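Local structure of anabena Tic22 (Anabaena sp., 4EV1) at residues K39-S50 / P99-V109; S3-L11 / G86-Q94. The protein probably acts as a chaperone in protein transport, as a cyanobacterial member of the Tic22-like family associated with thylakoids. All blocks are in the same frame, centred on the assembly; numbering follows the deposited sequence.

How the contacts relate
From the N terminus the chain first forms helix 4-11, then strands 15-20 and 28-30, and reaches strand 43-48, the first half of contact 1. Two helices and strand 79-84 follow before helix 85-94 returns to pack on helix 4-11, closing the loop of contact 2. A short connection then leads into strand 102-107, which pairs with strand 43-48 and closes contact 1. The two loops therefore cross, the segments alternating along the chain. Helix 85-94 joins them in space as well: Ile88 and Leu92 touch Phe104, so the three-stranded sheet of contact 1 is linked through this helix to the helix pair of contact 2; the centres of the two contacts lie about 16 Å apart.

Contact 1: K39-S50 / P99-V109; sequences KAGGSITGAYMS and PNRLLFAFKPV
Thr45 and Phe104 lie side by side and point the same way, the methyl CG2 of Thr45 3.4 Å from CD2 of the Phe104 ring. That methyl sits between the backbone N and the carbonyl carbon because OG1 is turned anti to the N (chi1 -165°), where it bonds to Leu27 O; threonine thus offers carbon to the ring and oxygen to the backbone of the loop just before strand 28-30. Two residues on, Ala47 sets CB over one face of the Phe106 ring, 4.0 Å from CD2; alanine suits this buried place, its single methyl offset toward the rim, with Ile16 and Leu18 of strand 15-20 also against it. Leu102 completes this side, its CD1 3.5 Å from Ser43 OG. Strand 43-48, the central one of a three-stranded mixed sheet, pairs in parallel with the outer strand 102-107, and backbone bonds alternate between them: Leu103 N gives to Ser43 O at 2.9 Å, Thr45 N to Leu103 O, Ala105 N to Thr45 O. On the reverse face Ile44 reaches Ala105 with CD1 meeting CB at 4.2 Å, while Tyr48 crosses Lys107 obliquely, its CD2 4.0 Å from Lys107 CB. The lysine starts with CG anti to the N (chi1 178°) and bends at chi2 and chi4, bringing NZ to Pro108 O at 2.9 Å and to the carboxylates of Glu53 and Asp110. A methionine in its place would probably leave both acids without their cationic mate and Pro108 O without its donor. Beyond the strands, water 1 bridges Lys107 O and Ser50 N, and Val109 CG2 packs on Ser50 CB at 3.6 Å.

Contact 2: S3-L11 / G86-Q94; sequences SEQQIKEKL and GVIYQQLQQ
Glu4 spreads its carboxylate between two donors of helix 85-94. OE2 takes the hydroxyl of Tyr89 on its syn lone pair, at 2.7 Å from OH, and OE1 accepts from Gln93 NE2 at 3.2 Å in a nearly straight bond of 169°; the amide's own oxygen is held by Lys96. A bend at chi2 swings the acid across to both, its plane steeply inclined to that of the ring. With CG anti to the backbone N (chi1 173°), the Tyr89 ring meets helix 4-11, where Leu11 lays CD1 over one face in a CH-pi contact, 3.9 Å from the ring centroid, and Ile7 CG2 approaches CE2. Tyrosine fits because its ring packs on these aliphatic groups while the hydroxyl reaches the acid. Nearer the start of helix 85-94, Gly86 lets the backbones close in: its CA is 4.2 Å from that of Lys8, and a CB would run into Lys8 O. The lysine chain slants across the Gln90 amide, CD 3.4 Å from NE2, runs side by side with Val87, and carries its amine on to Asp12. Water 2 joins Gln5 OE1 to Gln90 NE2. The helices run roughly antiparallel, at 142°, the segment axes coming within 8.3 Å at their closest. Helix 189-198 adjoins both, Leu193 touching Ile7, Leu11 and Tyr89 and Gln197 bonding to the tyrosine hydroxyl, whereas Ile88 and Leu92 of helix 85-94 pack against strand 102-107.

Contact 1: K39-S50 / P99-V109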
# COMPACT_ATOMS: atom_id res chain seq x y z
N LYS A 39 -25.11 11.30 -0.18
CA LYS A 39 -23.86 10.64 0.31
C LYS A 39 -22.72 10.57 -0.72
O LYS A 39 -22.92 10.51 -1.93
CB LYS A 39 -24.15 9.22 0.84
CG LYS A 39 -24.27 9.11 2.38
CD LYS A 39 -24.93 7.79 2.86
CE LYS A 39 -25.14 7.76 4.38
NZ LYS A 39 -24.82 6.42 5.00
N ALA A 40 -21.49 10.59 -0.21
CA ALA A 40 -20.32 10.34 -1.04
C ALA A 40 -19.54 9.27 -0.30
O ALA A 40 -18.35 9.45 -0.04
CB ALA A 40 -19.49 11.61 -1.23
N GLY A 41 -20.25 8.17 0.02
CA GLY A 41 -19.80 7.09 0.94
C GLY A 41 -20.92 6.49 1.80
O GLY A 41 -21.68 7.21 2.43
N GLY A 42 -21.04 5.16 1.87
CA GLY A 42 -21.91 4.48 2.87
C GLY A 42 -21.26 4.11 4.22
O GLY A 42 -21.84 4.27 5.28
N SER A 43 -20.05 3.57 4.16
CA SER A 43 -19.29 3.23 5.35
C SER A 43 -17.80 3.27 5.04
O SER A 43 -17.40 3.41 3.88
CB SER A 43 -19.75 1.87 5.89
OG SER A 43 -19.59 0.87 4.91
N ILE A 44 -16.99 3.25 6.09
CA ILE A 44 -15.56 3.37 5.95
C ILE A 44 -14.84 2.32 6.84
O ILE A 44 -15.22 2.13 7.99
CB ILE A 44 -15.05 4.80 6.27
CG1 ILE A 44 -13.55 4.94 5.89
CG2 ILE A 44 -15.36 5.21 7.73
CD1 ILE A 44 -12.94 6.37 6.05
N THR A 45 -13.85 1.65 6.24
CA THR A 45 -13.03 0.65 6.92
C THR A 45 -11.56 1.05 6.92
O THR A 45 -11.04 1.73 6.00
CB THR A 45 -13.22 -0.79 6.34
OG1 THR A 45 -12.67 -1.76 7.24
CG2 THR A 45 -12.56 -0.94 4.94
N GLY A 46 -10.86 0.59 7.95
CA GLY A 46 -9.47 0.94 8.11
C GLY A 46 -8.55 -0.14 7.66
O GLY A 46 -8.47 -1.19 8.36
N ALA A 47 -7.83 0.10 6.55
CA ALA A 47 -6.94 -0.87 5.94
C ALA A 47 -5.52 -0.65 6.48
O ALA A 47 -5.18 0.46 6.90
CB ALA A 47 -6.98 -0.80 4.38
N TYR A 48 -4.72 -1.71 6.47
CA TYR A 48 -3.38 -1.70 7.02
C TYR A 48 -2.36 -2.24 6.04
O TYR A 48 -2.58 -3.29 5.41
CB TYR A 48 -3.31 -2.57 8.28
CG TYR A 48 -4.11 -2.05 9.46
CD1 TYR A 48 -5.47 -2.38 9.60
CD2 TYR A 48 -3.52 -1.27 10.44
CE1 TYR A 48 -6.24 -1.91 10.70
CE2 TYR A 48 -4.29 -0.79 11.53
CZ TYR A 48 -5.63 -1.11 11.65
OH TYR A 48 -6.38 -0.65 12.71
N MET A 49 -1.21 -1.60 6.01
CA MET A 49 -0.06 -2.07 5.25
C MET A 49 0.66 -3.15 6.02
O MET A 49 1.36 -3.97 5.38
CB MET A 49 0.90 -0.93 4.97
CG MET A 49 0.29 0.16 4.05
SD MET A 49 -0.55 -0.41 2.58
CE MET A 49 0.76 -1.23 1.79
N SER A 50 0.46 -3.16 7.35
CA SER A 50 1.11 -4.15 8.24
C SER A 50 0.10 -5.09 8.89
O SER A 50 -0.82 -4.66 9.60
CB SER A 50 1.87 -3.43 9.37
OG SER A 50 2.07 -4.29 10.48
N PRO A 99 -23.87 5.35 -3.74
CA PRO A 99 -23.56 6.41 -2.76
C PRO A 99 -23.27 5.79 -1.38
O PRO A 99 -22.53 6.38 -0.56
CB PRO A 99 -24.83 7.28 -2.78
CG PRO A 99 -25.95 6.27 -3.03
CD PRO A 99 -25.32 5.19 -3.94
N ASN A 100 -23.86 4.60 -1.18
CA ASN A 100 -23.54 3.71 -0.07
C ASN A 100 -22.26 2.81 -0.23
O ASN A 100 -22.10 1.80 0.45
CB ASN A 100 -24.77 2.87 0.25
CG ASN A 100 -25.93 3.72 0.79
OD1 ASN A 100 -26.20 3.74 2.00
ND2 ASN A 100 -26.63 4.42 -0.11
N ARG A 101 -21.36 3.22 -1.11
CA ARG A 101 -20.10 2.50 -1.34
C ARG A 101 -19.25 2.42 -0.08
O ARG A 101 -19.33 3.27 0.80
CB ARG A 101 -19.30 3.17 -2.46
CG ARG A 101 -18.77 4.57 -2.11
CD ARG A 101 -18.62 5.49 -3.32
NE ARG A 101 -17.30 5.45 -3.94
CZ ARG A 101 -16.37 4.53 -3.72
NH1 ARG A 101 -15.22 4.59 -4.36
NH2 ARG A 101 -16.60 3.53 -2.86
N LEU A 102 -18.45 1.36 0.02
CA LEU A 102 -17.45 1.24 1.08
C LEU A 102 -16.18 2.01 0.70
O LEU A 102 -15.61 1.79 -0.37
CB LEU A 102 -17.09 -0.25 1.34
CG LEU A 102 -15.97 -0.55 2.37
CD1 LEU A 102 -16.38 -0.11 3.77
CD2 LEU A 102 -15.65 -2.07 2.37
N LEU A 103 -15.72 2.86 1.62
CA LEU A 103 -14.47 3.56 1.46
C LEU A 103 -13.40 2.90 2.34
O LEU A 103 -13.73 2.22 3.28
CB LEU A 103 -14.65 5.02 1.85
CG LEU A 103 -15.73 5.77 1.03
CD1 LEU A 103 -15.79 7.25 1.41
CD2 LEU A 103 -15.43 5.66 -0.46
N PHE A 104 -12.15 3.12 2.02
CA PHE A 104 -11.03 2.57 2.76
C PHE A 104 -10.05 3.68 3.16
O PHE A 104 -9.66 4.53 2.32
CB PHE A 104 -10.25 1.57 1.90
CG PHE A 104 -11.04 0.42 1.42
CD1 PHE A 104 -11.92 0.55 0.36
CD2 PHE A 104 -10.87 -0.84 2.01
CE1 PHE A 104 -12.65 -0.57 -0.10
CE2 PHE A 104 -11.59 -1.93 1.57
CZ PHE A 104 -12.48 -1.79 0.52
N ALA A 105 -9.63 3.68 4.42
CA ALA A 105 -8.56 4.53 4.91
C ALA A 105 -7.33 3.66 5.06
O ALA A 105 -7.48 2.55 5.59
CB ALA A 105 -8.94 5.12 6.24
N PHE A 106 -6.18 4.07 4.53
CA PHE A 106 -4.95 3.24 4.55
C PHE A 106 -3.93 3.70 5.61
O PHE A 106 -3.52 4.85 5.62
CB PHE A 106 -4.28 3.19 3.18
CG PHE A 106 -5.06 2.46 2.13
CD1 PHE A 106 -6.14 3.06 1.53
CD2 PHE A 106 -4.71 1.18 1.74
CE1 PHE A 106 -6.87 2.40 0.55
CE2 PHE A 106 -5.45 0.53 0.77
CZ PHE A 106 -6.53 1.15 0.19
N LYS A 107 -3.52 2.78 6.47
CA LYS A 107 -2.50 3.02 7.52
C LYS A 107 -1.15 2.51 7.09
O LYS A 107 -0.93 1.28 6.99
CB LYS A 107 -2.92 2.33 8.82
CG LYS A 107 -1.95 2.45 10.02
CD LYS A 107 -1.66 3.85 10.46
CE LYS A 107 -0.74 3.92 11.69
NZ LYS A 107 0.43 2.98 11.53
N PRO A 108 -0.22 3.45 6.80
CA PRO A 108 1.12 3.02 6.44
C PRO A 108 1.87 2.54 7.69
O PRO A 108 1.46 2.84 8.80
CB PRO A 108 1.78 4.28 5.88
CG PRO A 108 1.00 5.45 6.41
CD PRO A 108 -0.36 4.93 6.86
N VAL A 109 2.94 1.80 7.48
CA VAL A 109 3.76 1.27 8.59
C VAL A 109 4.55 2.42 9.19
O VAL A 109 5.15 3.20 8.47
CB VAL A 109 4.68 0.17 8.09
CG1 VAL A 109 5.65 -0.31 9.21
CG2 VAL A 109 3.85 -0.98 7.53
O HOH W 1 -0.13 -0.75 9.00

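Contact 2: S3-L11 / G86-Q94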
# COMPACT_ATOMS: atom_id res chain seq x y z
N SER A 3 -3.50 -0.54 -19.20
CA SER A 3 -4.93 -0.78 -19.04
C SER A 3 -5.27 -0.83 -17.55
O SER A 3 -4.37 -0.96 -16.72
CB SER A 3 -5.30 -2.11 -19.69
OG SER A 3 -4.84 -3.21 -18.93
N GLU A 4 -6.56 -0.71 -17.24
CA GLU A 4 -7.06 -0.96 -15.88
C GLU A 4 -6.73 -2.37 -15.36
O GLU A 4 -6.46 -2.54 -14.16
CB GLU A 4 -8.58 -0.71 -15.80
CG GLU A 4 -9.00 0.78 -15.69
CD GLU A 4 -8.62 1.43 -14.32
OE1 GLU A 4 -9.53 1.61 -13.48
OE2 GLU A 4 -7.43 1.77 -14.10
N GLN A 5 -6.75 -3.38 -16.24
CA GLN A 5 -6.35 -4.71 -15.82
C GLN A 5 -4.85 -4.79 -15.54
O GLN A 5 -4.42 -5.44 -14.58
CB GLN A 5 -6.78 -5.79 -16.82
CG GLN A 5 -6.41 -7.21 -16.37
CD GLN A 5 -7.05 -7.63 -15.03
OE1 GLN A 5 -8.18 -7.21 -14.69
NE2 GLN A 5 -6.32 -8.46 -14.27
N GLN A 6 -4.04 -4.14 -16.36
CA GLN A 6 -2.60 -4.10 -16.11
C GLN A 6 -2.26 -3.40 -14.80
O GLN A 6 -1.37 -3.85 -14.09
CB GLN A 6 -1.86 -3.42 -17.26
CG GLN A 6 -1.84 -4.29 -18.52
CD GLN A 6 -1.30 -3.54 -19.73
OE1 GLN A 6 -1.70 -2.41 -20.01
NE2 GLN A 6 -0.39 -4.18 -20.46
N ILE A 7 -2.90 -2.26 -14.53
CA ILE A 7 -2.70 -1.51 -13.30
C ILE A 7 -3.12 -2.38 -12.09
O ILE A 7 -2.37 -2.48 -11.13
CB ILE A 7 -3.46 -0.16 -13.31
CG1 ILE A 7 -2.87 0.77 -14.37
CG2 ILE A 7 -3.40 0.51 -11.98
CD1 ILE A 7 -3.48 2.17 -14.40
N LYS A 8 -4.27 -3.05 -12.19
CA LYS A 8 -4.72 -3.94 -11.11
C LYS A 8 -3.67 -5.03 -10.82
O LYS A 8 -3.36 -5.28 -9.67
CB LYS A 8 -6.11 -4.56 -11.39
CG LYS A 8 -6.40 -5.84 -10.59
CD LYS A 8 -7.82 -6.29 -10.72
CE LYS A 8 -8.22 -7.38 -9.70
NZ LYS A 8 -7.32 -8.58 -9.72
N GLU A 9 -3.10 -5.64 -11.86
CA GLU A 9 -2.15 -6.73 -11.64
C GLU A 9 -0.84 -6.27 -11.01
O GLU A 9 -0.21 -7.04 -10.30
CB GLU A 9 -1.82 -7.44 -12.95
CG GLU A 9 -2.95 -8.26 -13.50
CD GLU A 9 -2.66 -8.77 -14.92
OE1 GLU A 9 -1.47 -8.81 -15.32
OE2 GLU A 9 -3.64 -9.12 -15.62
N LYS A 10 -0.44 -5.02 -11.27
CA LYS A 10 0.73 -4.43 -10.63
C LYS A 10 0.43 -4.18 -9.15
O LYS A 10 1.21 -4.55 -8.28
CB LYS A 10 1.16 -3.12 -11.32
CG LYS A 10 1.82 -3.32 -12.72
CD LYS A 10 2.41 -2.05 -13.22
CE LYS A 10 3.00 -2.20 -14.60
NZ LYS A 10 4.02 -3.25 -14.61
N LEU A 11 -0.70 -3.55 -8.89
CA LEU A 11 -1.14 -3.29 -7.52
C LEU A 11 -1.35 -4.57 -6.70
O LEU A 11 -1.13 -4.58 -5.47
CB LEU A 11 -2.43 -2.47 -7.52
CG LEU A 11 -2.35 -1.06 -8.08
CD1 LEU A 11 -3.75 -0.37 -8.16
CD2 LEU A 11 -1.34 -0.21 -7.29
N GLY A 86 -4.86 -4.41 -5.72
CA GLY A 86 -5.61 -4.20 -6.97
C GLY A 86 -7.07 -4.53 -6.91
O GLY A 86 -7.88 -3.88 -7.56
N VAL A 87 -7.44 -5.48 -6.05
CA VAL A 87 -8.84 -5.79 -5.82
C VAL A 87 -9.57 -4.62 -5.16
O VAL A 87 -10.67 -4.25 -5.55
CB VAL A 87 -8.99 -7.05 -4.95
CG1 VAL A 87 -10.44 -7.32 -4.62
CG2 VAL A 87 -8.35 -8.27 -5.68
N ILE A 88 -8.95 -4.03 -4.15
CA ILE A 88 -9.49 -2.83 -3.53
C ILE A 88 -9.56 -1.66 -4.51
O ILE A 88 -10.57 -0.98 -4.57
CB ILE A 88 -8.67 -2.47 -2.26
CG1 ILE A 88 -8.81 -3.58 -1.21
CG2 ILE A 88 -9.16 -1.14 -1.67
CD1 ILE A 88 -7.98 -3.35 0.03
N TYR A 89 -8.48 -1.40 -5.24
CA TYR A 89 -8.45 -0.38 -6.29
C TYR A 89 -9.65 -0.58 -7.26
O TYR A 89 -10.47 0.33 -7.47
CB TYR A 89 -7.14 -0.49 -7.08
CG TYR A 89 -7.07 0.41 -8.31
CD1 TYR A 89 -7.00 1.79 -8.18
CD2 TYR A 89 -7.11 -0.13 -9.60
CE1 TYR A 89 -6.95 2.62 -9.32
CE2 TYR A 89 -7.06 0.67 -10.72
CZ TYR A 89 -6.96 2.05 -10.59
OH TYR A 89 -6.91 2.84 -11.72
N GLN A 90 -9.76 -1.79 -7.80
CA GLN A 90 -10.82 -2.11 -8.74
C GLN A 90 -12.20 -1.91 -8.15
O GLN A 90 -13.07 -1.29 -8.76
CB GLN A 90 -10.63 -3.55 -9.25
CG GLN A 90 -11.69 -4.02 -10.23
CD GLN A 90 -11.49 -5.46 -10.60
OE1 GLN A 90 -11.76 -6.38 -9.80
NE2 GLN A 90 -11.00 -5.68 -11.80
N GLN A 91 -12.39 -2.37 -6.92
CA GLN A 91 -13.65 -2.19 -6.26
C GLN A 91 -14.00 -0.69 -6.14
O GLN A 91 -15.15 -0.28 -6.39
CB GLN A 91 -13.67 -2.86 -4.91
CG GLN A 91 -14.98 -2.67 -4.21
CD GLN A 91 -15.17 -3.47 -2.96
OE1 GLN A 91 -14.87 -4.66 -2.92
NE2 GLN A 91 -15.69 -2.82 -1.93
N LEU A 92 -13.03 0.12 -5.74
CA LEU A 92 -13.28 1.57 -5.61
C LEU A 92 -13.64 2.18 -6.97
O LEU A 92 -14.53 3.03 -7.04
CB LEU A 92 -12.11 2.30 -4.95
CG LEU A 92 -11.90 2.02 -3.47
CD1 LEU A 92 -10.50 2.52 -3.02
CD2 LEU A 92 -13.03 2.68 -2.65
N GLN A 93 -13.01 1.72 -8.05
CA GLN A 93 -13.31 2.24 -9.39
C GLN A 93 -14.72 1.82 -9.84
O GLN A 93 -15.45 2.63 -10.44
CB GLN A 93 -12.25 1.81 -10.42
CG GLN A 93 -10.84 2.39 -10.20
CD GLN A 93 -10.77 3.88 -10.53
OE1 GLN A 93 -11.11 4.73 -9.69
NE2 GLN A 93 -10.35 4.20 -11.76
N GLN A 94 -15.15 0.62 -9.46
CA GLN A 94 -16.44 0.04 -9.90
C GLN A 94 -17.64 0.37 -9.01
O GLN A 94 -18.80 0.11 -9.37
CB GLN A 94 -16.30 -1.49 -10.03
CG GLN A 94 -15.34 -1.90 -11.11
CD GLN A 94 -15.04 -3.39 -11.12
OE1 GLN A 94 -15.32 -4.10 -10.15
NE2 GLN A 94 -14.43 -3.86 -12.20
O HOH W 2 -9.79 -8.27 -13.10